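Two structures of MgGH51 from Meripilus giganteus compared at one contact. The protein probably hydrolyses terminal alpha-L-arabinofuranosidic linkages, releasing arabinose as a family GH51 alpha-L-arabinofuranosidase. Structure 1 is PDB 6ZQ1 (chain A, 1.70 Å), residues 18-23 and 220-225; structure 2 is PDB 6ZPZ (chain B, 1.71 Å), residues 18-23 and 220-225. Both blocks share one frame: the second was fitted to the first on N, CA, C and O of the twelve residues, RMSD 0.13 Å. Numbering follows each deposited sequence.

Structure 1 (6ZQ1); sequences YGLMFE and MGPSFF. With EDG (1,4-dideoxy-1,4-imino-L-arabinitol), chain C.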
loop_
_atom_site.group_PDB
_atom_site.type_symbol
_atom_site.label_atom_id
_atom_site.label_comp_id
_atom_site.label_asym_id
_atom_site.label_seq_id
_atom_site.Cartn_x
_atom_site.Cartn_y
_atom_site.Cartn_z
ATOM N N TYR A 18 2.928 -10.087 -11.923
ATOM C CA TYR A 18 2.896 -10.027 -10.433
ATOM C C TYR A 18 3.173 -8.623 -9.929
ATOM O O TYR A 18 4.172 -7.997 -10.353
ATOM C CB TYR A 18 3.880 -11.014 -9.815
ATOM C CG TYR A 18 3.637 -12.433 -10.260
ATOM C CD1 TYR A 18 2.537 -13.126 -9.786
ATOM C CD2 TYR A 18 4.484 -13.061 -11.162
ATOM C CE1 TYR A 18 2.298 -14.414 -10.209
ATOM C CE2 TYR A 18 4.253 -14.357 -11.586
ATOM C CZ TYR A 18 3.180 -15.046 -11.073
ATOM O OH TYR A 18 2.921 -16.311 -11.528
ATOM N N GLY A 19 2.290 -8.130 -9.057
ATOM C CA GLY A 19 2.447 -6.802 -8.472
ATOM C C GLY A 19 1.602 -6.588 -7.229
ATOM O O GLY A 19 1.106 -7.601 -6.625
ATOM N N LEU A 20 1.414 -5.324 -6.880
ATOM C CA LEU A 20 0.924 -4.883 -5.548
ATOM C C LEU A 20 -0.362 -4.096 -5.755
ATOM O O LEU A 20 -0.483 -3.393 -6.789
ATOM C CB LEU A 20 1.954 -3.971 -4.862
ATOM C CG LEU A 20 3.333 -4.576 -4.610
ATOM C CD1 LEU A 20 4.124 -3.648 -3.715
ATOM C CD2 LEU A 20 3.232 -5.961 -3.970
ATOM N N MET A 21 -1.277 -4.197 -4.796
ATOM C CA MET A 21 -2.512 -3.365 -4.725
ATOM C C MET A 21 -2.448 -2.526 -3.460
ATOM O O MET A 21 -2.391 -3.093 -2.358
ATOM C CB MET A 21 -3.765 -4.250 -4.681
ATOM C CG MET A 21 -5.083 -3.473 -4.627
ATOM S SD MET A 21 -5.615 -3.060 -2.969
ATOM C CE MET A 21 -6.978 -1.967 -3.316
ATOM N N PHE A 22 -2.568 -1.211 -3.618
ATOM C CA PHE A 22 -2.491 -0.272 -2.502
ATOM C C PHE A 22 -3.691 0.672 -2.438
ATOM O O PHE A 22 -4.172 1.225 -3.429
ATOM C CB PHE A 22 -1.216 0.552 -2.575
ATOM C CG PHE A 22 -1.001 1.332 -1.322
ATOM C CD1 PHE A 22 -0.347 0.780 -0.231
ATOM C CD2 PHE A 22 -1.407 2.656 -1.240
ATOM C CE1 PHE A 22 -0.110 1.524 0.916
ATOM C CE2 PHE A 22 -1.205 3.371 -0.071
ATOM C CZ PHE A 22 -0.558 2.811 0.997
ATOM N N GLU A 23 -4.167 0.832 -1.217
ATOM C CA GLU A 23 -4.996 1.966 -0.756
ATOM C C GLU A 23 -4.600 2.220 0.687
ATOM O O GLU A 23 -3.971 1.340 1.304
ATOM C CB GLU A 23 -6.480 1.669 -0.920
ATOM C CG GLU A 23 -6.960 0.667 0.078
ATOM C CD GLU A 23 -8.425 0.304 -0.047
ATOM O OE1 GLU A 23 -9.293 1.221 -0.050
ATOM O OE2 GLU A 23 -8.693 -0.906 -0.049
ATOM N N MET A 220 9.693 -8.248 -2.677
ATOM C CA MET A 220 8.724 -9.146 -3.366
ATOM C C MET A 220 8.923 -9.107 -4.886
ATOM O O MET A 220 8.322 -9.913 -5.552
ATOM C CB MET A 220 7.284 -8.730 -3.068
ATOM C CG MET A 220 6.509 -9.736 -2.287
ATOM S SD MET A 220 4.818 -9.079 -2.104
ATOM C CE MET A 220 5.252 -7.477 -1.460
ATOM N N GLY A 221 9.756 -8.205 -5.389
ATOM C CA GLY A 221 10.036 -8.032 -6.824
ATOM C C GLY A 221 8.779 -7.717 -7.632
ATOM O O GLY A 221 8.559 -8.310 -8.682
ATOM N N PRO A 222 7.926 -6.765 -7.191
ATOM C CA PRO A 222 6.698 -6.465 -7.921
ATOM C C PRO A 222 6.988 -5.697 -9.207
ATOM O O PRO A 222 7.965 -4.902 -9.219
ATOM C CB PRO A 222 5.910 -5.571 -6.930
ATOM C CG PRO A 222 7.006 -4.848 -6.134
ATOM C CD PRO A 222 8.121 -5.878 -6.016
ATOM N N SER A 223 6.084 -5.814 -10.188
ATOM C CA SER A 223 6.227 -5.158 -11.514
ATOM C C SER A 223 5.270 -3.972 -11.621
ATOM O O SER A 223 5.444 -3.140 -12.508
ATOM C CB SER A 223 5.975 -6.164 -12.625
ATOM O OG SER A 223 4.618 -6.638 -12.571
ATOM N N PHE A 224 4.238 -3.939 -10.793
ATOM C CA PHE A 224 3.217 -2.867 -10.841
ATOM C C PHE A 224 2.750 -2.537 -9.425
ATOM O O PHE A 224 2.834 -3.361 -8.464
ATOM C CB PHE A 224 2.059 -3.201 -11.797
ATOM C CG PHE A 224 1.131 -4.275 -11.280
ATOM C CD1 PHE A 224 0.157 -3.956 -10.348
ATOM C CD2 PHE A 224 1.268 -5.590 -11.684
ATOM C CE1 PHE A 224 -0.668 -4.949 -9.826
ATOM C CE2 PHE A 224 0.436 -6.583 -11.159
ATOM C CZ PHE A 224 -0.529 -6.247 -10.233
ATOM N N PHE A 225 2.163 -1.346 -9.343
ATOM C CA PHE A 225 1.484 -0.846 -8.135
ATOM C C PHE A 225 0.138 -0.211 -8.504
ATOM O O PHE A 225 0.102 0.846 -9.171
ATOM C CB PHE A 225 2.417 0.170 -7.488
ATOM C CG PHE A 225 2.129 0.549 -6.064
ATOM C CD1 PHE A 225 1.255 1.573 -5.769
ATOM C CD2 PHE A 225 2.856 -0.027 -5.028
ATOM C CE1 PHE A 225 1.090 1.995 -4.455
ATOM C CE2 PHE A 225 2.678 0.388 -3.714
ATOM C CZ PHE A 225 1.803 1.412 -3.433
HETATM O "O2'" EDG C . -12.124 -2.494 -3.562
HETATM C "C2'" EDG C . -12.406 -2.801 -2.220
HETATM C "C1'" EDG C . -12.922 -4.233 -2.070
HETATM N "N4'" EDG C . -12.023 -4.819 -1.079
HETATM C "C3'" EDG C . -11.171 -2.679 -1.307
HETATM O "O3'" EDG C . -11.120 -1.370 -0.728
HETATM C "C4'" EDG C . -11.410 -3.762 -0.247
HETATM C "C5'" EDG C . -10.164 -4.173 0.531
HETATM O "O5'" EDG C . -9.137 -4.684 -0.305
HETATM O O HOH W 1 5.655 -9.878 -12.993
HETATM O O HOH W 2 6.910 -9.239 -10.559
#
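Gly-19 lies over one face of the Phe-224 ring, where the first and second parallel strands of the (beta/alpha)8 barrel meet, 20-21 beside 224-227. Its CA stands 3.5 Å from the ring centroid, 17° off the normal, a CH-pi contact; a beta carbon would run into the ring, so glycine suits the place. Leu-20 N donates to Phe-224 O at 2.9 Å. On the other side of the sheet, Leu-20 CG packs on Pro-222 CB at 3.6 Å, apolar against apolar. Ser-223 OG donates a hydrogen bond to Tyr-18 O at 2.6 Å from above the carbonyl plane and Ser-223 N another within it, so both hold one carbonyl. Glu-23 OE2 accepts from EDG O3' at 2.6 Å; OE1 accepts hydrogen bonds from Asn-232 N and Trp-261 NE1. Met-21 ends nearly straight (chi3 171°), CE 3.8 Å from Glu-23 OE2.

How the two compare
Met-21(A) and Met-21(B) differ in their last torsion, 171° against -133°, and the two CE atoms stand 1.6 Å apart after superposition; CE alone leaves its place. Methionine, unbranched and flexible, can swing its methyl in this way without disturbing the chain. The touch on the neighbouring carboxylate is kept, Met-21(A) CE to Glu-23(A) OE2 at 3.8 Å and Met-21(B) CE to Glu-23(B) OE2 at 4.1 Å.

The bound group differs too. EDG, an imino sugar, touches Glu-23(A), whereas LX5, a cyclopentane ring carrying a sulfate, occupies this place in structure 2 and touches both Glu-23(B) and Met-21(B). The turned methyl lies in van der Waals contact with LX5, near O7 and C4, and the different bound group may be one reason for the turn, although the crystals could differ in other ways.

The comparable CA atoms coincide within the error, and the side chains of Leu-20(A), Glu-23(A), Ser-223(A), Phe-224(A) and their counterparts in structure 2 keep their places. In both structures Ser-223(A/B) OG and N bond to Tyr-18(A/B) O, and Leu-20(A/B) N to Phe-224(A/B) O. Water 1 matches water 3, and water 2 matches water 4.

Structure 2 (6ZPZ); sequences YGLMFE and MGPSFF. With LX5 ([(1~{S},2~{S},3~{S},4~{S})-2-(hydroxymethyl)-3,4-bis(oxidanyl)cyclopentyl] hydrogen sulfate), chain D.
Over one face of the Phe-224 ring sits Gly-19, its CA 3.5 Å from the ring centroid and 17° off the normal, a CH-pi contact. With no beta carbon, glycine lets the ring come this close to the backbone. Leu-20 N donates to Phe-224 O at 2.9 Å. On the other side of the sheet, Leu-20 CG packs on Pro-222 CB at 3.6 Å, apolar against apolar. Ser-223 OG donates a hydrogen bond to Tyr-18 O at 2.7 Å from above the carbonyl plane and Ser-223 N another within it, so both hold one carbonyl. Glu-23 OE2 accepts from LX5 O8 at 2.6 Å; OE1 accepts hydrogen bonds from Asn-232 N and Trp-261 NE1. Met-21 is bent at its end (chi3 -133°), which places CE 4.1 Å from Glu-23 OE2 and 3.8 Å from LX5 O7.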
loop_
_atom_site.group_PDB
_atom_site.type_symbol
_atom_site.label_atom_id
_atom_site.label_comp_id
_atom_site.label_asym_id
_atom_site.label_seq_id
_atom_site.Cartn_x
_atom_site.Cartn_y
_atom_site.Cartn_z
ATOM N N TYR B 18 2.959 -10.072 -11.794
ATOM C CA TYR B 18 2.905 -9.979 -10.312
ATOM C C TYR B 18 3.160 -8.566 -9.814
ATOM O O TYR B 18 4.160 -7.944 -10.137
ATOM C CB TYR B 18 3.877 -10.948 -9.640
ATOM C CG TYR B 18 3.655 -12.366 -10.110
ATOM C CD1 TYR B 18 2.520 -13.083 -9.741
ATOM C CD2 TYR B 18 4.538 -12.955 -11.001
ATOM C CE1 TYR B 18 2.299 -14.368 -10.194
ATOM C CE2 TYR B 18 4.331 -14.249 -11.454
ATOM C CZ TYR B 18 3.225 -14.959 -11.036
ATOM O OH TYR B 18 3.055 -16.220 -11.502
ATOM N N GLY B 19 2.236 -8.054 -9.003
ATOM C CA GLY B 19 2.462 -6.725 -8.437
ATOM C C GLY B 19 1.571 -6.488 -7.246
ATOM O O GLY B 19 1.069 -7.466 -6.681
ATOM N N LEU B 20 1.426 -5.214 -6.898
ATOM C CA LEU B 20 0.887 -4.818 -5.578
ATOM C C LEU B 20 -0.387 -4.038 -5.807
ATOM O O LEU B 20 -0.500 -3.365 -6.829
ATOM C CB LEU B 20 1.879 -3.926 -4.848
ATOM C CG LEU B 20 3.256 -4.517 -4.608
ATOM C CD1 LEU B 20 4.054 -3.569 -3.738
ATOM C CD2 LEU B 20 3.137 -5.903 -4.007
ATOM N N MET B 21 -1.281 -4.131 -4.850
ATOM C CA MET B 21 -2.531 -3.369 -4.856
ATOM C C MET B 21 -2.490 -2.596 -3.557
ATOM O O MET B 21 -2.339 -3.197 -2.510
ATOM C CB MET B 21 -3.756 -4.290 -4.894
ATOM C CG MET B 21 -5.052 -3.522 -4.929
ATOM S SD MET B 21 -5.530 -3.050 -3.258
ATOM C CE MET B 21 -7.257 -3.554 -3.339
ATOM N N PHE B 22 -2.599 -1.283 -3.652
ATOM C CA PHE B 22 -2.432 -0.410 -2.483
ATOM C C PHE B 22 -3.598 0.559 -2.411
ATOM O O PHE B 22 -3.930 1.251 -3.359
ATOM C CB PHE B 22 -1.122 0.350 -2.567
ATOM C CG PHE B 22 -0.899 1.193 -1.339
ATOM C CD1 PHE B 22 -1.383 2.482 -1.279
ATOM C CD2 PHE B 22 -0.240 0.686 -0.229
ATOM C CE1 PHE B 22 -1.164 3.258 -0.148
ATOM C CE2 PHE B 22 -0.051 1.462 0.916
ATOM C CZ PHE B 22 -0.519 2.738 0.947
ATOM N N GLU B 23 -4.115 0.679 -1.217
ATOM C CA GLU B 23 -4.839 1.895 -0.819
ATOM C C GLU B 23 -4.477 2.136 0.635
ATOM O O GLU B 23 -3.910 1.216 1.243
ATOM C CB GLU B 23 -6.333 1.649 -0.965
ATOM C CG GLU B 23 -6.825 0.645 0.056
ATOM C CD GLU B 23 -8.250 0.208 -0.168
ATOM O OE1 GLU B 23 -9.162 1.061 -0.122
ATOM O OE2 GLU B 23 -8.428 -0.973 -0.369
ATOM N N MET B 220 9.689 -8.104 -2.738
ATOM C CA MET B 220 8.726 -9.036 -3.367
ATOM C C MET B 220 8.878 -9.018 -4.899
ATOM O O MET B 220 8.135 -9.753 -5.534
ATOM C CB MET B 220 7.303 -8.617 -2.992
ATOM C CG MET B 220 6.404 -9.746 -2.570
ATOM S SD MET B 220 4.716 -9.152 -2.291
ATOM C CE MET B 220 5.073 -7.491 -1.704
ATOM N N GLY B 221 9.759 -8.179 -5.457
ATOM C CA GLY B 221 9.982 -8.028 -6.910
ATOM C C GLY B 221 8.683 -7.731 -7.668
ATOM O O GLY B 221 8.435 -8.249 -8.741
ATOM N N PRO B 222 7.820 -6.840 -7.164
ATOM C CA PRO B 222 6.608 -6.499 -7.889
ATOM C C PRO B 222 6.961 -5.735 -9.167
ATOM O O PRO B 222 7.937 -5.010 -9.182
ATOM C CB PRO B 222 5.848 -5.639 -6.868
ATOM C CG PRO B 222 6.947 -4.953 -6.085
ATOM C CD PRO B 222 8.024 -6.002 -5.966
ATOM N N SER B 223 6.094 -5.842 -10.166
ATOM C CA SER B 223 6.255 -5.166 -11.473
ATOM C C SER B 223 5.307 -3.982 -11.511
ATOM O O SER B 223 5.486 -3.117 -12.359
ATOM C CB SER B 223 5.969 -6.078 -12.646
ATOM O OG SER B 223 4.674 -6.685 -12.505
ATOM N N PHE B 224 4.257 -3.972 -10.702
ATOM C CA PHE B 224 3.299 -2.854 -10.817
ATOM C C PHE B 224 2.735 -2.524 -9.462
ATOM O O PHE B 224 2.873 -3.337 -8.550
ATOM C CB PHE B 224 2.159 -3.192 -11.768
ATOM C CG PHE B 224 1.228 -4.229 -11.221
ATOM C CD1 PHE B 224 0.227 -3.874 -10.322
ATOM C CD2 PHE B 224 1.333 -5.555 -11.605
ATOM C CE1 PHE B 224 -0.640 -4.842 -9.845
ATOM C CE2 PHE B 224 0.477 -6.530 -11.105
ATOM C CZ PHE B 224 -0.515 -6.166 -10.223
ATOM N N PHE B 225 2.064 -1.388 -9.389
ATOM C CA PHE B 225 1.474 -0.910 -8.126
ATOM C C PHE B 225 0.139 -0.274 -8.482
ATOM O O PHE B 225 0.140 0.715 -9.224
ATOM C CB PHE B 225 2.452 0.069 -7.507
ATOM C CG PHE B 225 2.161 0.508 -6.111
ATOM C CD1 PHE B 225 1.244 1.521 -5.871
ATOM C CD2 PHE B 225 2.895 -0.004 -5.053
ATOM C CE1 PHE B 225 1.053 2.004 -4.587
ATOM C CE2 PHE B 225 2.685 0.469 -3.768
ATOM C CZ PHE B 225 1.765 1.469 -3.539
HETATM C C1 LX5 D . -11.992 -4.791 -1.094
HETATM C C2 LX5 D . -12.009 -4.513 -2.578
HETATM C C6 LX5 D . -9.981 -4.236 0.479
HETATM C C5 LX5 D . -11.101 -3.729 -0.439
HETATM C C3 LX5 D . -11.619 -3.080 -2.791
HETATM C C4 LX5 D . -10.686 -2.848 -1.604
HETATM O O7 LX5 D . -8.982 -4.970 -0.237
HETATM O O8 LX5 D . -10.843 -1.540 -1.049
HETATM O O9 LX5 D . -11.072 -2.845 -4.098
HETATM O O10 LX5 D . -13.372 -4.525 -0.867
HETATM S S11 LX5 D . -14.157 -5.341 0.102
HETATM O O12 LX5 D . -13.345 -4.930 1.244
HETATM O O13 LX5 D . -15.566 -4.963 0.187
HETATM O O14 LX5 D . -14.042 -6.739 -0.410
HETATM O O HOH W 3 5.716 -9.709 -12.971
HETATM O O HOH W 4 7.352 -8.969 -10.830
#